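Local coordinates for protein EvdO1 (Micromonospora carbonacea, PDB 4XBZ) that probably acts as a metal- and 2-oxoglutarate-dependent oxygenase of the phytanoyl-CoA dioxygenase family that carries out an oxidative cyclization in orthosomycin antibiotic biosynthesis, at residues L139-W143 / P272-I278; G176-D180 / E260-V266; A188-V194 / V249-R254. All blocks are in the same frame, centred on the assembly; numbering follows the deposited sequence.

Interaction 1 (L139-W143 / P272-I278); sequences LIPTW and PHSAEYI
The tyrosine ring of Y277 and the methyl group of T142 meet where the start of helix 275-293 packs on strand 139-147 of the large sheet in the double-stranded beta-helix fold. T142 presents CG2 to the edge of the Y277 ring, 4.0 Å from CE2, the two side chains crossing at about a right angle. With CG anti to the backbone N (chi1 -176°), Y277 extends toward the strand and brings its OH to 3.2 Å from T142 CA. That hydroxyl bonds to K281 rather than to the nearby carbonyl of T142. Further along the strand, W143 and H273 meet obliquely, their planes at 51°; CE1 of H273 lies 3.5 Å from W143 CZ3, and NE2 sits over one face of the indole. P272, which follows a cis peptide bond, touches the indole at its edge through CG. Both imidazole nitrogens are engaged, ND1 with E267 and NE2 with H328, which probably fixes the rotation of the ring. Y277 lies over one face of that same imidazole. At the other end of the contact the packing is apolar: I140 CD1 meets the Y277 ring at CE2, while its other branch, CG2, rests 4.3 Å from CG2 of I278.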
loop_
_atom_site.group_PDB
_atom_site.type_symbol
_atom_site.label_atom_id
_atom_site.label_comp_id
_atom_site.label_asym_id
_atom_site.label_seq_id
_atom_site.Cartn_x
_atom_site.Cartn_y
_atom_site.Cartn_z
ATOM N N LEU A 139 10.279 0.075 -2.109
ATOM C CA LEU A 139 10.396 1.453 -1.646
ATOM C C LEU A 139 11.802 2.021 -1.887
ATOM O O LEU A 139 12.811 1.339 -1.719
ATOM C CB LEU A 139 10.054 1.554 -0.157
ATOM C CG LEU A 139 11.097 1.029 0.823
ATOM C CD1 LEU A 139 11.612 2.179 1.712
ATOM C CD2 LEU A 139 10.509 -0.079 1.663
ATOM N N ILE A 140 11.860 3.275 -2.296
ATOM C CA ILE A 140 13.125 3.986 -2.266
ATOM C C ILE A 140 12.936 5.326 -1.561
ATOM O O ILE A 140 11.847 5.901 -1.602
ATOM C CB ILE A 140 13.703 4.201 -3.675
ATOM C CG1 ILE A 140 12.734 4.987 -4.558
ATOM C CG2 ILE A 140 14.060 2.867 -4.322
ATOM C CD1 ILE A 140 13.448 5.859 -5.601
ATOM N N PRO A 141 13.985 5.811 -0.885
ATOM C CA PRO A 141 13.966 7.154 -0.286
ATOM C C PRO A 141 14.210 8.254 -1.330
ATOM O O PRO A 141 15.108 8.111 -2.160
ATOM C CB PRO A 141 15.111 7.094 0.724
ATOM C CG PRO A 141 16.102 6.106 0.085
ATOM C CD PRO A 141 15.223 5.070 -0.570
ATOM N N THR A 142 13.432 9.330 -1.305
ATOM C CA THR A 142 13.608 10.368 -2.308
ATOM C C THR A 142 14.085 11.662 -1.654
ATOM O O THR A 142 15.262 11.794 -1.330
ATOM C CB THR A 142 12.307 10.609 -3.127
ATOM O OG1 THR A 142 11.224 10.890 -2.240
ATOM C CG2 THR A 142 11.943 9.358 -3.991
ATOM N N TRP A 143 13.184 12.616 -1.477
ATOM C CA TRP A 143 13.498 13.819 -0.738
ATOM C C TRP A 143 13.858 13.483 0.699
ATOM O O TRP A 143 13.239 12.609 1.318
ATOM C CB TRP A 143 12.319 14.809 -0.791
ATOM C CG TRP A 143 12.265 15.605 -2.083
ATOM C CD1 TRP A 143 12.753 16.880 -2.292
ATOM C CD2 TRP A 143 11.720 15.181 -3.347
ATOM N NE1 TRP A 143 12.538 17.263 -3.599
ATOM C CE2 TRP A 143 11.907 16.242 -4.265
ATOM C CE3 TRP A 143 11.083 14.014 -3.788
ATOM C CZ2 TRP A 143 11.479 16.168 -5.592
ATOM C CZ3 TRP A 143 10.663 13.939 -5.113
ATOM C CH2 TRP A 143 10.863 15.009 -6.000
ATOM N N PRO A 272 9.245 11.176 -10.957
ATOM C CA PRO A 272 9.839 12.318 -11.660
ATOM C C PRO A 272 11.338 12.238 -11.895
ATOM O O PRO A 272 11.865 13.077 -12.618
ATOM C CB PRO A 272 9.535 13.497 -10.722
ATOM C CG PRO A 272 9.421 12.891 -9.385
ATOM C CD PRO A 272 8.804 11.551 -9.595
ATOM N N HIS A 273 12.021 11.285 -11.283
ATOM C CA HIS A 273 13.464 11.219 -11.431
ATOM C C HIS A 273 13.879 10.382 -12.629
ATOM O O HIS A 273 13.102 9.574 -13.134
ATOM C CB HIS A 273 14.118 10.646 -10.177
ATOM C CG HIS A 273 13.869 11.454 -8.947
ATOM N ND1 HIS A 273 12.837 11.181 -8.074
ATOM C CD2 HIS A 273 14.520 12.530 -8.440
ATOM C CE1 HIS A 273 12.864 12.052 -7.081
ATOM N NE2 HIS A 273 13.870 12.885 -7.286
ATOM N N SER A 274 15.123 10.571 -13.061
ATOM C CA SER A 274 15.706 9.766 -14.122
ATOM C C SER A 274 15.828 8.317 -13.655
ATOM O O SER A 274 15.775 8.050 -12.463
ATOM C CB SER A 274 17.060 10.344 -14.534
ATOM O OG SER A 274 17.986 10.269 -13.469
ATOM N N ALA A 275 15.967 7.382 -14.590
ATOM C CA ALA A 275 15.956 5.960 -14.243
ATOM C C ALA A 275 17.144 5.587 -13.366
ATOM O O ALA A 275 17.063 4.665 -12.554
ATOM C CB ALA A 275 15.941 5.097 -15.509
ATOM N N GLU A 276 18.235 6.326 -13.546
ATOM C CA GLU A 276 19.475 6.169 -12.782
ATOM C C GLU A 276 19.314 6.476 -11.283
ATOM O O GLU A 276 19.952 5.849 -10.432
ATOM C CB GLU A 276 20.553 7.085 -13.391
ATOM C CG GLU A 276 21.925 7.040 -12.732
ATOM C CD GLU A 276 22.861 8.134 -13.257
ATOM O OE1 GLU A 276 22.367 9.199 -13.692
ATOM O OE2 GLU A 276 24.090 7.924 -13.243
ATOM N N TYR A 277 18.464 7.450 -10.973
ATOM C CA TYR A 277 18.212 7.854 -9.589
ATOM C C TYR A 277 17.870 6.665 -8.694
ATOM O O TYR A 277 18.378 6.574 -7.582
ATOM C CB TYR A 277 17.090 8.893 -9.551
ATOM C CG TYR A 277 16.761 9.485 -8.182
ATOM C CD1 TYR A 277 17.602 10.438 -7.584
ATOM C CD2 TYR A 277 15.582 9.135 -7.514
ATOM C CE1 TYR A 277 17.294 10.995 -6.365
ATOM C CE2 TYR A 277 15.257 9.701 -6.283
ATOM C CZ TYR A 277 16.117 10.630 -5.718
ATOM O OH TYR A 277 15.811 11.181 -4.500
ATOM N N ILE A 278 17.050 5.743 -9.204
ATOM C CA ILE A 278 16.568 4.607 -8.423
ATOM C C ILE A 278 17.706 3.780 -7.816
ATOM O O ILE A 278 17.728 3.527 -6.611
ATOM C CB ILE A 278 15.673 3.678 -9.291
ATOM C CG1 ILE A 278 14.484 4.456 -9.870
ATOM C CG2 ILE A 278 15.216 2.455 -8.492
ATOM C CD1 ILE A 278 13.533 3.622 -10.672
#

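Interaction 2 (G176-D180 / E260-V266)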
loop_
_atom_site.group_PDB
_atom_site.type_symbol
_atom_site.label_atom_id
_atom_site.label_comp_id
_atom_site.label_asym_id
_atom_site.label_seq_id
_atom_site.Cartn_x
_atom_site.Cartn_y
_atom_site.Cartn_z
ATOM N N GLY A 176 -2.036 5.946 -1.090
ATOM C CA GLY A 176 -0.911 6.290 -0.224
ATOM C C GLY A 176 0.398 5.531 -0.453
ATOM O O GLY A 176 0.930 4.887 0.452
ATOM N N ARG A 177 0.940 5.624 -1.657
ATOM C CA ARG A 177 2.154 4.891 -1.995
ATOM C C ARG A 177 3.340 5.852 -2.051
ATOM O O ARG A 177 4.495 5.438 -1.954
ATOM C CB ARG A 177 1.963 4.148 -3.326
ATOM C CG ARG A 177 0.628 3.360 -3.354
ATOM C CD ARG A 177 0.188 3.015 -4.772
ATOM N NE ARG A 177 1.081 2.018 -5.311
ATOM C CZ ARG A 177 1.402 1.903 -6.593
ATOM N NH1 ARG A 177 0.879 2.720 -7.498
ATOM N NH2 ARG A 177 2.245 0.945 -6.959
ATOM N N VAL A 178 3.031 7.140 -2.197
ATOM C CA VAL A 178 4.020 8.201 -2.093
ATOM C C VAL A 178 3.799 8.941 -0.777
ATOM O O VAL A 178 2.768 9.576 -0.567
ATOM C CB VAL A 178 3.936 9.187 -3.274
ATOM C CG1 VAL A 178 4.976 10.281 -3.123
ATOM C CG2 VAL A 178 4.104 8.435 -4.595
ATOM N N ILE A 179 4.774 8.845 0.112
ATOM C CA ILE A 179 4.557 9.175 1.509
ATOM C C ILE A 179 5.677 10.050 2.089
ATOM O O ILE A 179 6.867 9.784 1.891
ATOM C CB ILE A 179 4.429 7.887 2.357
ATOM C CG1 ILE A 179 3.325 6.977 1.805
ATOM C CG2 ILE A 179 4.201 8.226 3.840
ATOM C CD1 ILE A 179 3.115 5.714 2.617
ATOM N N ASP A 180 5.256 11.096 2.794
ATOM C CA ASP A 180 6.109 11.894 3.669
ATOM C C ASP A 180 6.149 11.335 5.088
ATOM O O ASP A 180 5.107 11.192 5.728
ATOM C CB ASP A 180 5.596 13.325 3.735
ATOM C CG ASP A 180 6.339 14.243 2.829
ATOM O OD1 ASP A 180 7.554 14.021 2.641
ATOM O OD2 ASP A 180 5.708 15.179 2.305
ATOM N N GLU A 260 10.700 11.543 2.334
ATOM C CA GLU A 260 9.718 10.985 1.385
ATOM C C GLU A 260 10.156 9.634 0.813
ATOM O O GLU A 260 11.345 9.364 0.642
ATOM C CB GLU A 260 9.424 11.922 0.212
ATOM C CG GLU A 260 8.185 11.469 -0.596
ATOM C CD GLU A 260 8.105 12.062 -2.013
ATOM O OE1 GLU A 260 8.839 11.596 -2.928
ATOM O OE2 GLU A 260 7.289 12.984 -2.222
ATOM N N TYR A 261 9.172 8.787 0.541
ATOM C CA TYR A 261 9.392 7.495 -0.084
ATOM C C TYR A 261 8.439 7.345 -1.256
ATOM O O TYR A 261 7.338 7.880 -1.212
ATOM C CB TYR A 261 9.180 6.368 0.920
ATOM C CG TYR A 261 10.092 6.441 2.121
ATOM C CD1 TYR A 261 9.717 7.145 3.256
ATOM C CD2 TYR A 261 11.341 5.816 2.112
ATOM C CE1 TYR A 261 10.538 7.216 4.363
ATOM C CE2 TYR A 261 12.180 5.885 3.213
ATOM C CZ TYR A 261 11.771 6.590 4.337
ATOM O OH TYR A 261 12.594 6.669 5.435
ATOM N N ARG A 262 8.880 6.653 -2.308
ATOM C CA ARG A 262 8.018 6.260 -3.425
ATOM C C ARG A 262 8.339 4.825 -3.860
ATOM O O ARG A 262 9.413 4.306 -3.556
ATOM C CB ARG A 262 8.195 7.203 -4.618
ATOM C CG ARG A 262 7.871 8.639 -4.338
ATOM C CD ARG A 262 8.001 9.532 -5.581
ATOM N NE ARG A 262 7.831 10.937 -5.221
ATOM C CZ ARG A 262 7.009 11.795 -5.824
ATOM N NH1 ARG A 262 6.267 11.416 -6.865
ATOM N NH2 ARG A 262 6.937 13.049 -5.384
ATOM N N PRO A 263 7.415 4.172 -4.578
ATOM C CA PRO A 263 7.775 2.845 -5.098
ATOM C C PRO A 263 8.749 2.942 -6.270
ATOM O O PRO A 263 8.597 3.836 -7.101
ATOM C CB PRO A 263 6.422 2.262 -5.541
ATOM C CG PRO A 263 5.390 3.060 -4.759
ATOM C CD PRO A 263 5.974 4.446 -4.726
ATOM N N ALA A 264 9.741 2.055 -6.324
ATOM C CA ALA A 264 10.688 2.032 -7.450
ATOM C C ALA A 264 10.010 1.866 -8.813
ATOM O O ALA A 264 10.389 2.530 -9.785
ATOM C CB ALA A 264 11.728 0.929 -7.259
ATOM N N GLU A 265 9.008 0.998 -8.899
ATOM C CA GLU A 265 8.388 0.762 -10.199
ATOM C C GLU A 265 7.587 1.983 -10.650
ATOM O O GLU A 265 7.358 2.168 -11.842
ATOM C CB GLU A 265 7.488 -0.487 -10.187
ATOM C CG GLU A 265 6.151 -0.318 -9.468
ATOM C CD GLU A 265 6.243 -0.609 -7.985
ATOM O OE1 GLU A 265 7.380 -0.696 -7.455
ATOM O OE2 GLU A 265 5.176 -0.758 -7.348
ATOM N N VAL A 266 7.156 2.810 -9.707
ATOM C CA VAL A 266 6.411 4.018 -10.053
ATOM C C VAL A 266 7.367 5.068 -10.604
ATOM O O VAL A 266 7.076 5.704 -11.621
ATOM C CB VAL A 266 5.639 4.589 -8.837
ATOM C CG1 VAL A 266 5.219 6.056 -9.074
ATOM C CG2 VAL A 266 4.435 3.682 -8.476
#
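Chi1 of 180° sets V178 CG1 anti to its backbone N and lays this methyl over one face of the R262 guanidinium, while CG2 lies against the aliphatic part of the same arginine. CG1 comes to 3.5 Å from R262 CG. The arginine itself runs extended from CG to NE and donates NE-H to E260 OE1 at 2.6 Å, a salt bridge along one strand in which the oxygen is approached from above the carboxylate plane. T142 also bonds to OE1, and the carbonyls of A163 and G164 take the other guanidinium nitrogens.

Beneath these side chains, strands 179-184 and 256-263 pair antiparallel in the large sheet of the double-stranded beta-helix. I179 and Y261 form the hydrogen-bonded pair, I179 N to Y261 O at 3.0 Å and Y261 N to I179 O at 2.9 Å. P263, the last residue of strand 256-263, sits at the N-cap of helix 264-270, its CD 3.3 Å from R177 O. R177, bent at chi3 (70°), carries NH2 to E265 OE2 at 3.4 Å, a long salt bridge with the two planes 51° apart; E265 OE1 bonds to N138 ND2. R177 NH1 bonds to V172 O of its own chain and to G171 O of the second subunit.

The buried charge of R262 is thus probably balanced chiefly by E260, whereas R177 links the strand end to the subunit interface.

Interaction 3 (A188-V194 / V249-R254); sequences APEDNCV and VVGKQR
Two loops beside the small sheet of the double-stranded beta-helix, one leading into strand 194-196 and the other joining strands 244-246 and 256-263, lock together around N192, the last residue of a type I beta turn that starts at P189. N192 turns its amide into the facing loop, CG anti to the backbone N (chi1 -165°), and slides past R254 in the opposite direction. Its OD1 receives NH1 of R254 at 3.1 Å in an almost straight bond, 176° at the hydrogen. The oxygen lies in the guanidinium plane, yet the donor is tilted from the amide's carbonyl plane; the amide and guanidinium planes stand 86° apart. The R254 chain bends at chi2, bringing CD to 3.1 Å from the same OD1, and again at chi3, turning the guanidinium back toward it. A188 CB lies over one face of the guanidinium, toward its rim, 3.9 Å from NE.

The amide is also packed against V249, whose CB lies 3.5 Å from N192 ND2 and whose CG2 lies 3.4 Å from OD1. Toward the outer side, K252 runs its chain past ND2 and sets CE 3.8 Å from P189 CG. A water accepts from K252 NZ and donates to V250 O within one loop, and a weak bond from N192 ND2 reaches it from the other.

One asparagine therefore offers its two ends to different partners, oxygen to a cation and nitrogen to a weak water bridge. With K149 NZ close to R254 NH1, the amide oxygen may help to offset the concentration of positive charge at this spot.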
loop_
_atom_site.group_PDB
_atom_site.type_symbol
_atom_site.label_atom_id
_atom_site.label_comp_id
_atom_site.label_asym_id
_atom_site.label_seq_id
_atom_site.Cartn_x
_atom_site.Cartn_y
_atom_site.Cartn_z
ATOM N N ALA A 188 4.720 19.484 18.842
ATOM C CA ALA A 188 3.759 20.225 18.040
ATOM C C ALA A 188 2.415 20.132 18.752
ATOM O O ALA A 188 1.598 19.269 18.420
ATOM C CB ALA A 188 3.664 19.664 16.622
ATOM N N PRO A 189 2.199 21.009 19.756
ATOM C CA PRO A 189 0.947 21.105 20.523
ATOM C C PRO A 189 -0.191 21.533 19.606
ATOM O O PRO A 189 0.071 21.914 18.462
ATOM C CB PRO A 189 1.253 22.183 21.573
ATOM C CG PRO A 189 2.337 23.034 20.930
ATOM C CD PRO A 189 3.168 22.068 20.128
ATOM N N GLU A 190 -1.432 21.485 20.075
ATOM C CA GLU A 190 -2.541 21.795 19.177
ATOM C C GLU A 190 -2.571 23.268 18.757
ATOM O O GLU A 190 -3.144 23.610 17.720
ATOM C CB GLU A 190 -3.876 21.417 19.806
ATOM C CG GLU A 190 -5.009 21.493 18.808
ATOM C CD GLU A 190 -6.298 20.926 19.340
ATOM O OE1 GLU A 190 -6.236 19.944 20.118
ATOM O OE2 GLU A 190 -7.371 21.462 18.977
ATOM N N ASP A 191 -1.948 24.145 19.534
ATOM C CA ASP A 191 -1.930 25.550 19.127
ATOM C C ASP A 191 -0.747 25.879 18.200
ATOM O O ASP A 191 -0.581 27.034 17.812
ATOM C CB ASP A 191 -1.922 26.479 20.358
ATOM C CG ASP A 191 -0.784 26.176 21.319
ATOM O OD1 ASP A 191 -0.513 24.978 21.576
ATOM O OD2 ASP A 191 -0.159 27.135 21.816
ATOM N N ASN A 192 0.057 24.870 17.842
ATOM C CA ASN A 192 1.177 25.036 16.900
ATOM C C ASN A 192 1.573 23.703 16.251
ATOM O O ASN A 192 2.535 23.063 16.673
ATOM C CB ASN A 192 2.394 25.655 17.606
ATOM C CG ASN A 192 3.455 26.194 16.616
ATOM O OD1 ASN A 192 3.491 25.815 15.441
ATOM N ND2 ASN A 192 4.319 27.078 17.101
ATOM N N CYS A 193 0.834 23.298 15.220
ATOM C CA CYS A 193 0.987 21.974 14.609
ATOM C C CYS A 193 0.426 21.937 13.187
ATOM O O CYS A 193 -0.117 22.936 12.702
ATOM C CB CYS A 193 0.301 20.887 15.456
ATOM S SG CYS A 193 -1.547 20.953 15.530
ATOM N N VAL A 194 0.565 20.782 12.528
ATOM C CA VAL A 194 0.015 20.575 11.190
ATOM C C VAL A 194 -1.445 20.169 11.264
ATOM O O VAL A 194 -1.837 19.406 12.152
ATOM C CB VAL A 194 0.768 19.465 10.404
ATOM C CG1 VAL A 194 0.311 19.440 8.958
ATOM C CG2 VAL A 194 2.262 19.666 10.481
ATOM N N VAL A 249 2.129 31.217 13.455
ATOM C CA VAL A 249 2.524 30.878 14.833
ATOM C C VAL A 249 3.786 31.625 15.292
ATOM O O VAL A 249 4.565 32.108 14.461
ATOM C CB VAL A 249 2.787 29.362 14.997
ATOM C CG1 VAL A 249 1.483 28.560 14.878
ATOM C CG2 VAL A 249 3.846 28.877 13.997
ATOM N N VAL A 250 3.987 31.687 16.613
ATOM C CA VAL A 250 5.148 32.355 17.238
ATOM C C VAL A 250 5.734 31.535 18.396
ATOM O O VAL A 250 5.039 30.757 19.022
ATOM C CB VAL A 250 4.784 33.765 17.782
ATOM C CG1 VAL A 250 4.337 34.677 16.666
ATOM C CG2 VAL A 250 3.683 33.672 18.830
ATOM N N GLY A 251 7.023 31.692 18.665
ATOM C CA GLY A 251 7.598 31.187 19.904
ATOM C C GLY A 251 8.190 29.787 19.965
ATOM O O GLY A 251 8.729 29.396 21.000
ATOM N N LYS A 252 8.092 29.022 18.883
ATOM C CA LYS A 252 8.616 27.660 18.883
ATOM C C LYS A 252 9.349 27.374 17.590
ATOM O O LYS A 252 8.866 27.743 16.522
ATOM C CB LYS A 252 7.498 26.637 19.072
ATOM C CG LYS A 252 6.676 26.809 20.332
ATOM C CD LYS A 252 5.563 25.758 20.407
ATOM C CE LYS A 252 4.785 25.885 21.713
ATOM N NZ LYS A 252 4.578 27.331 22.035
ATOM N N GLN A 253 10.501 26.707 17.667
ATOM C CA GLN A 253 11.274 26.486 16.449
ATOM C C GLN A 253 10.714 25.321 15.608
ATOM O O GLN A 253 10.915 25.276 14.384
ATOM C CB GLN A 253 12.759 26.260 16.763
ATOM C CG GLN A 253 13.662 26.558 15.555
ATOM C CD GLN A 253 15.142 26.341 15.837
ATOM O OE1 GLN A 253 15.524 25.401 16.548
ATOM N NE2 GLN A 253 15.988 27.222 15.280
ATOM N N ARG A 254 10.012 24.401 16.261
ATOM C CA ARG A 254 9.251 23.351 15.568
ATOM C C ARG A 254 10.039 22.685 14.438
ATOM O O ARG A 254 9.757 22.892 13.265
ATOM C CB ARG A 254 7.942 23.932 15.024
ATOM C CG ARG A 254 6.993 24.410 16.112
ATOM C CD ARG A 254 5.657 23.722 16.002
ATOM N NE ARG A 254 5.745 22.581 15.110
ATOM C CZ ARG A 254 5.025 22.427 14.004
ATOM N NH1 ARG A 254 4.117 23.319 13.653
ATOM N NH2 ARG A 254 5.225 21.361 13.256
HETATM O O HOH W 1 2.990 28.622 19.862
#

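Interactions 1 and 2 use neighbouring strands of the large sheet, 139-147 and 256-263, their centres 9 Å apart. They touch directly: T142 OG1 lies 2.6 Å from E260 OE1, and W143 O lies 2.9 Å from E260 N, probable hydrogen bonds between these strands. Helices 264-270 and 275-293 follow each other in the chain, and I278 CD1 packs 3.4 Å from A264 O. Interaction 3 lies on the opposite side of the chain's centre, 28 Å from interaction 2 and 32 Å from interaction 1, centre to centre. The nickel ion, bound by H160, D162 and H244, is about 5 Å from the side chain of D180 (interaction 2), 7 Å from that of V194 (interaction 3) and 11 Å from that of W143 (interaction 1).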